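Local coordinates for pyoverdine synthetase F (Pseudomonas aeruginosa PAO1, PDB 6CUL), which is a pyoverdine synthetase F, an alpha/beta protein built round a mixed, mostly parallel beta sheet, at residues K124-L135 with I151-F162. Numbering follows the deposited sequence.
Sequences KSDFERRLHDTL and ILDELVRPGAPF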
ATOM      1  N   LYS A 124     -12.154   1.146 -16.944  1.00 35.69           N
ATOM      2  CA  LYS A 124     -11.835   0.540 -15.689  1.00 37.42           C
ATOM      3  C   LYS A 124     -11.887  -0.962 -15.808  1.00 38.78           C
ATOM      4  O   LYS A 124     -10.991  -1.606 -15.373  1.00 39.98           O
ATOM      5  CB  LYS A 124     -12.807   0.985 -14.624  1.00 25.35           C
ATOM      6  CG  LYS A 124     -12.420   0.655 -13.206  1.00 33.56           C
ATOM      7  CD  LYS A 124     -13.339   1.346 -12.216  1.00 41.28           C
ATOM      8  CE  LYS A 124     -13.027   1.138 -10.773  1.00 30.20           C
ATOM      9  NZ  LYS A 124     -13.420  -0.190 -10.455  1.00 21.06           N
ATOM     10  N   SER A 125     -12.906  -1.498 -16.439  1.00 40.20           N
ATOM     11  CA  SER A 125     -12.958  -2.907 -16.617  1.00 44.73           C
ATOM     12  C   SER A 125     -11.785  -3.382 -17.419  1.00 43.28           C
ATOM     13  O   SER A 125     -11.211  -4.345 -17.048  1.00 46.86           O
ATOM     14  CB  SER A 125     -14.255  -3.348 -17.299  1.00 50.83           C
ATOM     15  OG  SER A 125     -14.210  -4.682 -17.744  1.00 57.55           O
ATOM     16  N   ASP A 126     -11.420  -2.738 -18.495  1.00 37.90           N
ATOM     17  CA  ASP A 126     -10.280  -3.202 -19.259  1.00 38.37           C
ATOM     18  C   ASP A 126      -8.946  -3.161 -18.490  1.00 42.46           C
ATOM     19  O   ASP A 126      -8.095  -3.940 -18.749  1.00 45.52           O
ATOM     20  CB  ASP A 126     -10.217  -2.471 -20.597  1.00 41.06           C
ATOM     21  CG  ASP A 126      -9.275  -3.075 -21.555  1.00 49.62           C
ATOM     22  OD1 ASP A 126      -9.607  -4.024 -22.190  1.00 47.84           O
ATOM     23  OD2 ASP A 126      -8.210  -2.576 -21.725  1.00 44.99           O
ATOM     24  N   PHE A 127      -8.763  -2.174 -17.632  1.00 47.18           N
ATOM     25  CA  PHE A 127      -7.614  -2.065 -16.765  1.00 48.12           C
ATOM     26  C   PHE A 127      -7.579  -3.222 -15.791  1.00 44.25           C
ATOM     27  O   PHE A 127      -6.569  -3.838 -15.618  1.00 46.18           O
ATOM     28  CB  PHE A 127      -7.669  -0.786 -16.009  1.00 40.94           C
ATOM     29  CG  PHE A 127      -6.919  -0.812 -14.735  1.00 43.12           C
ATOM     30  CD1 PHE A 127      -5.565  -0.756 -14.718  1.00 41.59           C
ATOM     31  CD2 PHE A 127      -7.580  -0.854 -13.541  1.00 55.91           C
ATOM     32  CE1 PHE A 127      -4.881  -0.737 -13.560  1.00 39.75           C
ATOM     33  CE2 PHE A 127      -6.893  -0.828 -12.368  1.00 51.47           C
ATOM     34  CZ  PHE A 127      -5.537  -0.771 -12.385  1.00 43.47           C
ATOM     35  N   GLU A 128      -8.697  -3.516 -15.171  1.00 39.59           N
ATOM     36  CA  GLU A 128      -8.770  -4.697 -14.376  1.00 48.62           C
ATOM     37  C   GLU A 128      -8.520  -5.880 -15.304  1.00 56.88           C
ATOM     38  O   GLU A 128      -7.840  -6.784 -14.921  1.00 61.54           O
ATOM     39  CB  GLU A 128     -10.114  -4.872 -13.715  1.00 44.31           C
ATOM     40  CG  GLU A 128     -10.590  -3.691 -12.941  1.00 41.89           C
ATOM     41  CD  GLU A 128     -11.486  -4.053 -11.798  1.00 55.69           C
ATOM     42  OE1 GLU A 128     -11.085  -4.879 -11.007  1.00 59.29           O
ATOM     43  OE2 GLU A 128     -12.562  -3.508 -11.655  1.00 45.98           O
ATOM     44  N   ARG A 129      -9.063  -5.868 -16.508  1.00 51.81           N
ATOM     45  CA  ARG A 129      -8.822  -6.950 -17.412  1.00 45.60           C
ATOM     46  C   ARG A 129      -7.342  -7.056 -17.751  1.00 44.92           C
ATOM     47  O   ARG A 129      -6.843  -8.121 -17.794  1.00 42.49           O
ATOM     48  CB  ARG A 129      -9.658  -6.810 -18.627  1.00 40.38           C
ATOM     49  CG  ARG A 129      -9.534  -7.996 -19.523  1.00 44.42           C
ATOM     50  CD  ARG A 129      -8.361  -7.929 -20.480  1.00 45.54           C
ATOM     51  NE  ARG A 129      -8.381  -6.768 -21.320  1.00 37.91           N
ATOM     52  CZ  ARG A 129      -7.364  -6.379 -22.053  1.00 39.82           C
ATOM     53  NH1 ARG A 129      -6.245  -7.031 -22.014  1.00 33.44           N
ATOM     54  NH2 ARG A 129      -7.453  -5.298 -22.778  1.00 42.70           N
ATOM     55  N   ARG A 130      -6.678  -5.931 -17.972  1.00 47.58           N
ATOM     56  CA  ARG A 130      -5.232  -5.881 -18.139  1.00 48.23           C
ATOM     57  C   ARG A 130      -4.483  -6.261 -16.848  1.00 45.92           C
ATOM     58  O   ARG A 130      -3.395  -6.715 -16.924  1.00 48.57           O
ATOM     59  CB  ARG A 130      -4.762  -4.508 -18.558  1.00 41.96           C
ATOM     60  CG  ARG A 130      -4.616  -4.288 -20.032  1.00 45.51           C
ATOM     61  CD  ARG A 130      -4.089  -2.906 -20.392  1.00 51.97           C
ATOM     62  NE  ARG A 130      -4.801  -1.786 -19.771  1.00 63.94           N
ATOM     63  CZ  ARG A 130      -4.231  -0.666 -19.332  1.00 48.18           C
ATOM     64  NH1 ARG A 130      -2.955  -0.498 -19.404  1.00 31.81           N
ATOM     65  NH2 ARG A 130      -4.972   0.260 -18.797  1.00 46.82           N
ATOM     66  N   LEU A 131      -4.999  -5.983 -15.676  1.00 38.25           N
ATOM     67  CA  LEU A 131      -4.332  -6.449 -14.486  1.00 45.31           C
ATOM     68  C   LEU A 131      -4.217  -7.988 -14.480  1.00 40.34           C
ATOM     69  O   LEU A 131      -3.154  -8.508 -14.328  1.00 41.60           O
ATOM     70  CB  LEU A 131      -5.031  -5.932 -13.223  1.00 44.01           C
ATOM     71  CG  LEU A 131      -4.966  -4.450 -12.878  1.00 44.08           C
ATOM     72  CD1 LEU A 131      -5.563  -4.129 -11.555  1.00 39.62           C
ATOM     73  CD2 LEU A 131      -3.573  -3.933 -12.883  1.00 52.15           C
ATOM     74  N   HIS A 132      -5.344  -8.657 -14.680  1.00 45.75           N
ATOM     75  CA  HIS A 132      -5.486 -10.111 -14.700  1.00 50.53           C
ATOM     76  C   HIS A 132      -4.613 -10.805 -15.652  1.00 45.64           C
ATOM     77  O   HIS A 132      -4.077 -11.815 -15.394  1.00 46.51           O
ATOM     78  CB  HIS A 132      -6.925 -10.498 -15.036  1.00 38.62           C
ATOM     79  CG  HIS A 132      -7.136 -11.967 -15.199  1.00 41.21           C
ATOM     80  ND1 HIS A 132      -7.116 -12.587 -16.419  1.00 49.04           N
ATOM     81  CD2 HIS A 132      -7.353 -12.942 -14.299  1.00 43.46           C
ATOM     82  CE1 HIS A 132      -7.298 -13.871 -16.262  1.00 43.76           C
ATOM     83  NE2 HIS A 132      -7.460 -14.109 -14.986  1.00 43.21           N
ATOM     84  N   ASP A 133      -4.531 -10.225 -16.793  1.00 48.30           N
ATOM     85  CA  ASP A 133      -3.818 -10.748 -17.935  1.00 52.54           C
ATOM     86  C   ASP A 133      -2.344 -10.736 -17.722  1.00 44.85           C
ATOM     87  O   ASP A 133      -1.721 -11.703 -17.978  1.00 54.08           O
ATOM     88  CB  ASP A 133      -4.099  -9.930 -19.188  1.00 53.93           C
ATOM     89  CG  ASP A 133      -5.363 -10.304 -19.897  1.00 50.48           C
ATOM     90  OD1 ASP A 133      -6.259 -10.901 -19.337  1.00 44.45           O
ATOM     91  OD2 ASP A 133      -5.461  -9.926 -21.045  1.00 41.86           O
ATOM     92  N   THR A 134      -1.793  -9.655 -17.288  1.00 45.56           N
ATOM     93  CA  THR A 134      -0.387  -9.704 -17.047  1.00 53.15           C
ATOM     94  C   THR A 134       0.061 -10.348 -15.757  1.00 51.04           C
ATOM     95  O   THR A 134       1.208 -10.500 -15.631  1.00 56.67           O
ATOM     96  CB  THR A 134       0.332  -8.394 -17.134  1.00 43.25           C
ATOM     97  OG1 THR A 134       1.692  -8.676 -17.344  1.00 45.15           O
ATOM     98  CG2 THR A 134       0.256  -7.695 -15.880  1.00 39.76           C
ATOM     99  N   LEU A 135      -0.769 -10.603 -14.768  1.00 49.38           N
ATOM    100  CA  LEU A 135      -0.287 -11.321 -13.645  1.00 54.93           C
ATOM    101  C   LEU A 135       0.029 -12.673 -14.242  1.00 52.87           C
ATOM    102  O   LEU A 135       1.116 -13.147 -14.142  1.00 48.54           O
ATOM    103  CB  LEU A 135      -1.360 -11.377 -12.583  1.00 47.32           C
ATOM    104  CG  LEU A 135      -1.529 -10.036 -11.893  1.00 42.32           C
ATOM    105  CD1 LEU A 135      -2.638 -10.001 -10.901  1.00 42.20           C
ATOM    106  CD2 LEU A 135      -0.255  -9.711 -11.236  1.00 46.14           C
ATOM    107  N   ILE A 151      -9.962   0.789  -7.115  1.00 56.99           N
ATOM    108  CA  ILE A 151     -10.683  -0.133  -6.289  1.00 48.13           C
ATOM    109  C   ILE A 151     -10.992  -1.296  -7.112  1.00 46.44           C
ATOM    110  O   ILE A 151     -11.701  -1.158  -8.031  1.00 46.13           O
ATOM    111  CB  ILE A 151     -12.041   0.400  -5.940  1.00 45.79           C
ATOM    112  CG1 ILE A 151     -11.948   1.795  -5.371  1.00 60.64           C
ATOM    113  CG2 ILE A 151     -12.721  -0.577  -5.034  1.00 44.42           C
ATOM    114  CD1 ILE A 151     -10.783   2.046  -4.450  1.00 66.51           C
ATOM    115  N   LEU A 152     -10.532  -2.453  -6.731  1.00 50.01           N
ATOM    116  CA  LEU A 152     -10.783  -3.579  -7.563  1.00 54.39           C
ATOM    117  C   LEU A 152     -12.101  -4.249  -7.272  1.00 51.38           C
ATOM    118  O   LEU A 152     -12.266  -4.763  -6.267  1.00 61.59           O
ATOM    119  CB  LEU A 152      -9.637  -4.559  -7.406  1.00 55.16           C
ATOM    120  CG  LEU A 152      -8.320  -4.122  -8.034  1.00 44.69           C
ATOM    121  CD1 LEU A 152      -7.476  -3.381  -7.046  1.00 42.16           C
ATOM    122  CD2 LEU A 152      -7.582  -5.283  -8.598  1.00 36.31           C
ATOM    123  N   ASP A 153     -13.087  -4.125  -8.121  1.00 61.81           N
ATOM    124  CA  ASP A 153     -14.337  -4.828  -7.936  1.00 60.91           C
ATOM    125  C   ASP A 153     -14.486  -6.022  -8.861  1.00 56.89           C
ATOM    126  O   ASP A 153     -15.199  -6.916  -8.497  1.00 47.33           O
ATOM    127  CB  ASP A 153     -15.581  -3.925  -8.076  1.00 61.04           C
ATOM    128  CG  ASP A 153     -15.799  -3.442  -9.466  1.00 66.33           C
ATOM    129  OD1 ASP A 153     -14.885  -3.651 -10.215  1.00 79.62           O
ATOM    130  OD2 ASP A 153     -16.798  -2.851  -9.829  1.00 39.06           O
ATOM    131  N   GLU A 154     -13.912  -5.958 -10.035  1.00 53.33           N
ATOM    132  CA  GLU A 154     -13.980  -7.024 -10.986  1.00 62.93           C
ATOM    133  C   GLU A 154     -12.908  -8.064 -10.897  1.00 55.86           C
ATOM    134  O   GLU A 154     -13.175  -9.195 -11.140  1.00 55.00           O
ATOM    135  CB  GLU A 154     -14.047  -6.493 -12.396  1.00 61.20           C
ATOM    136  CG  GLU A 154     -15.388  -5.913 -12.733  1.00 71.29           C
ATOM    137  CD  GLU A 154     -15.424  -5.374 -14.119  1.00 60.41           C
ATOM    138  OE1 GLU A 154     -14.578  -5.846 -14.897  1.00 60.48           O
ATOM    139  OE2 GLU A 154     -16.258  -4.532 -14.419  1.00 41.84           O
ATOM    140  N   LEU A 155     -11.699  -7.665 -10.554  1.00 54.38           N
ATOM    141  CA  LEU A 155     -10.628  -8.631 -10.376  1.00 59.16           C
ATOM    142  C   LEU A 155     -10.896  -9.588  -9.240  1.00 60.95           C
ATOM    143  O   LEU A 155     -10.406 -10.659  -9.258  1.00 66.67           O
ATOM    144  CB  LEU A 155      -9.248  -7.997 -10.223  1.00 52.80           C
ATOM    145  CG  LEU A 155      -8.052  -8.862 -10.645  1.00 47.38           C
ATOM    146  CD1 LEU A 155      -7.966  -8.995 -12.134  1.00 42.56           C
ATOM    147  CD2 LEU A 155      -6.729  -8.345 -10.136  1.00 53.56           C
ATOM    148  N   VAL A 156     -11.688  -9.191  -8.292  1.00 56.03           N
ATOM    149  CA  VAL A 156     -11.975 -10.066  -7.199  1.00 59.39           C
ATOM    150  C   VAL A 156     -13.303 -10.812  -7.312  1.00 62.31           C
ATOM    151  O   VAL A 156     -13.956 -10.936  -6.306  1.00 51.45           O
ATOM    152  CB  VAL A 156     -11.933  -9.262  -5.911  1.00 60.21           C
ATOM    153  CG1 VAL A 156     -10.651  -8.515  -5.876  1.00 56.70           C
ATOM    154  CG2 VAL A 156     -13.064  -8.288  -5.776  1.00 50.87           C
ATOM    155  N   ARG A 157     -13.633 -11.185  -8.556  1.00 66.86           N
ATOM    156  CA  ARG A 157     -14.816 -11.919  -9.048  1.00 67.97           C
ATOM    157  C   ARG A 157     -14.859 -13.417  -8.772  1.00 65.11           C
ATOM    158  O   ARG A 157     -13.848 -14.076  -8.717  1.00 64.05           O
ATOM    159  CB  ARG A 157     -14.949 -11.775 -10.581  1.00 66.34           C
ATOM    160  CG  ARG A 157     -15.885 -10.696 -11.114  1.00 71.20           C
ATOM    161  CD  ARG A 157     -15.901 -10.596 -12.618  1.00 61.47           C
ATOM    162  NE  ARG A 157     -16.843 -11.486 -13.256  1.00 71.76           N
ATOM    163  CZ  ARG A 157     -16.685 -11.992 -14.473  1.00 70.99           C
ATOM    164  NH1 ARG A 157     -17.582 -12.798 -14.981  1.00 65.69           N
ATOM    165  NH2 ARG A 157     -15.624 -11.694 -15.173  1.00 55.56           N
ATOM    166  N   PRO A 158     -16.053 -13.973  -8.732  1.00 79.44           N
ATOM    167  CA  PRO A 158     -16.218 -15.396  -8.464  1.00 78.27           C
ATOM    168  C   PRO A 158     -15.566 -16.231  -9.528  1.00 71.21           C
ATOM    169  O   PRO A 158     -15.981 -16.136 -10.666  1.00 51.70           O
ATOM    170  CB  PRO A 158     -17.705 -15.568  -8.637  1.00 82.77           C
ATOM    171  CG  PRO A 158     -18.114 -14.458  -9.536  1.00 87.19           C
ATOM    172  CD  PRO A 158     -17.330 -13.334  -9.041  1.00 85.04           C
ATOM    173  N   GLY A 159     -14.654 -17.093  -9.133  1.00 65.87           N
ATOM    174  CA  GLY A 159     -13.991 -17.918 -10.096  1.00 59.86           C
ATOM    175  C   GLY A 159     -12.929 -17.277 -10.972  1.00 54.66           C
ATOM    176  O   GLY A 159     -12.561 -17.908 -11.926  1.00 46.11           O
ATOM    177  N   ALA A 160     -12.542 -16.059 -10.678  1.00 47.33           N
ATOM    178  CA  ALA A 160     -11.494 -15.421 -11.413  1.00 45.82           C
ATOM    179  C   ALA A 160     -10.195 -15.990 -10.874  1.00 47.43           C
ATOM    180  O   ALA A 160     -10.094 -16.152  -9.697  1.00 55.35           O
ATOM    181  CB  ALA A 160     -11.562 -13.933 -11.218  1.00 58.87           C
ATOM    182  N   PRO A 161      -9.170 -16.138 -11.676  1.00 43.47           N
ATOM    183  CA  PRO A 161      -7.990 -16.832 -11.188  1.00 41.87           C
ATOM    184  C   PRO A 161      -7.159 -16.307 -10.086  1.00 45.04           C
ATOM    185  O   PRO A 161      -6.262 -17.023  -9.823  1.00 37.15           O
ATOM    186  CB  PRO A 161      -7.143 -16.984 -12.404  1.00 35.98           C
ATOM    187  CG  PRO A 161      -8.004 -16.785 -13.516  1.00 43.41           C
ATOM    188  CD  PRO A 161      -9.057 -15.858 -13.090  1.00 47.70           C
ATOM    189  N   PHE A 162      -7.346 -15.086  -9.621  1.00 63.05           N
ATOM    190  CA  PHE A 162      -6.605 -14.520  -8.512  1.00 49.06           C
ATOM    191  C   PHE A 162      -7.478 -14.004  -7.373  1.00 51.92           C
ATOM    192  O   PHE A 162      -6.988 -13.253  -6.615  1.00 47.71           O
ATOM    193  CB  PHE A 162      -5.718 -13.388  -8.969  1.00 33.96           C
ATOM    194  CG  PHE A 162      -4.872 -13.705 -10.160  1.00 45.21           C
ATOM    195  CD1 PHE A 162      -5.333 -13.528 -11.407  1.00 42.30           C
ATOM    196  CD2 PHE A 162      -3.599 -14.113 -10.011  1.00 45.17           C
ATOM    197  CE1 PHE A 162      -4.578 -13.798 -12.464  1.00 37.78           C
ATOM    198  CE2 PHE A 162      -2.825 -14.372 -11.081  1.00 40.66           C
ATOM    199  CZ  PHE A 162      -3.319 -14.205 -12.312  1.00 43.37           C
TER
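The carboxylate of Glu128, on helix 118-136, plugs the bend at Asp153 to Leu155 in the loop between strands 142-145 and 166-170. Its OE1 accepts the backbone N of Leu155 at 2.9 Å, from above the carboxylate plane, while OE2 takes the N of Glu154 at 3.2 Å on its syn side. Two consecutive amides at the start of the Glu154-Arg157 type I turn are thus gripped by one side chain. One helical turn earlier, the extended chain of Lys124 bends at its end (chi4 -74°), and NZ meets Ile151 O nearly along the C=O axis at 3.1 Å. Ser125 OG reaches Glu154 OE1 through that oxygen's syn lone pair.

Toward the C-terminal end of 124-135 the surfaces interlock through apolar bumps. Leu155, which also touches Ile166 of strand 166-170, presses CD1 on His132 CB at 3.4 Å, and Leu131 CD1 meets Leu152 CD2. One face of the Phe162 ring is covered by Leu135 CD1, 4.2 Å from the centroid, in a CH-pi contact. His132 fits between the loop's side chains, its CD2 at the Phe162 edge and its own ring edge against Pro161; NE2 is buried there without a polar partner.

Glu128 OE2 and Asp153 OD1 lie 2.7 Å apart in nearly coplanar carboxylates. Two acceptors this close suggest that one carboxylate may be protonated, easing a repulsion that Lys124 NZ, with only long salt bridges to both, would offset only partly.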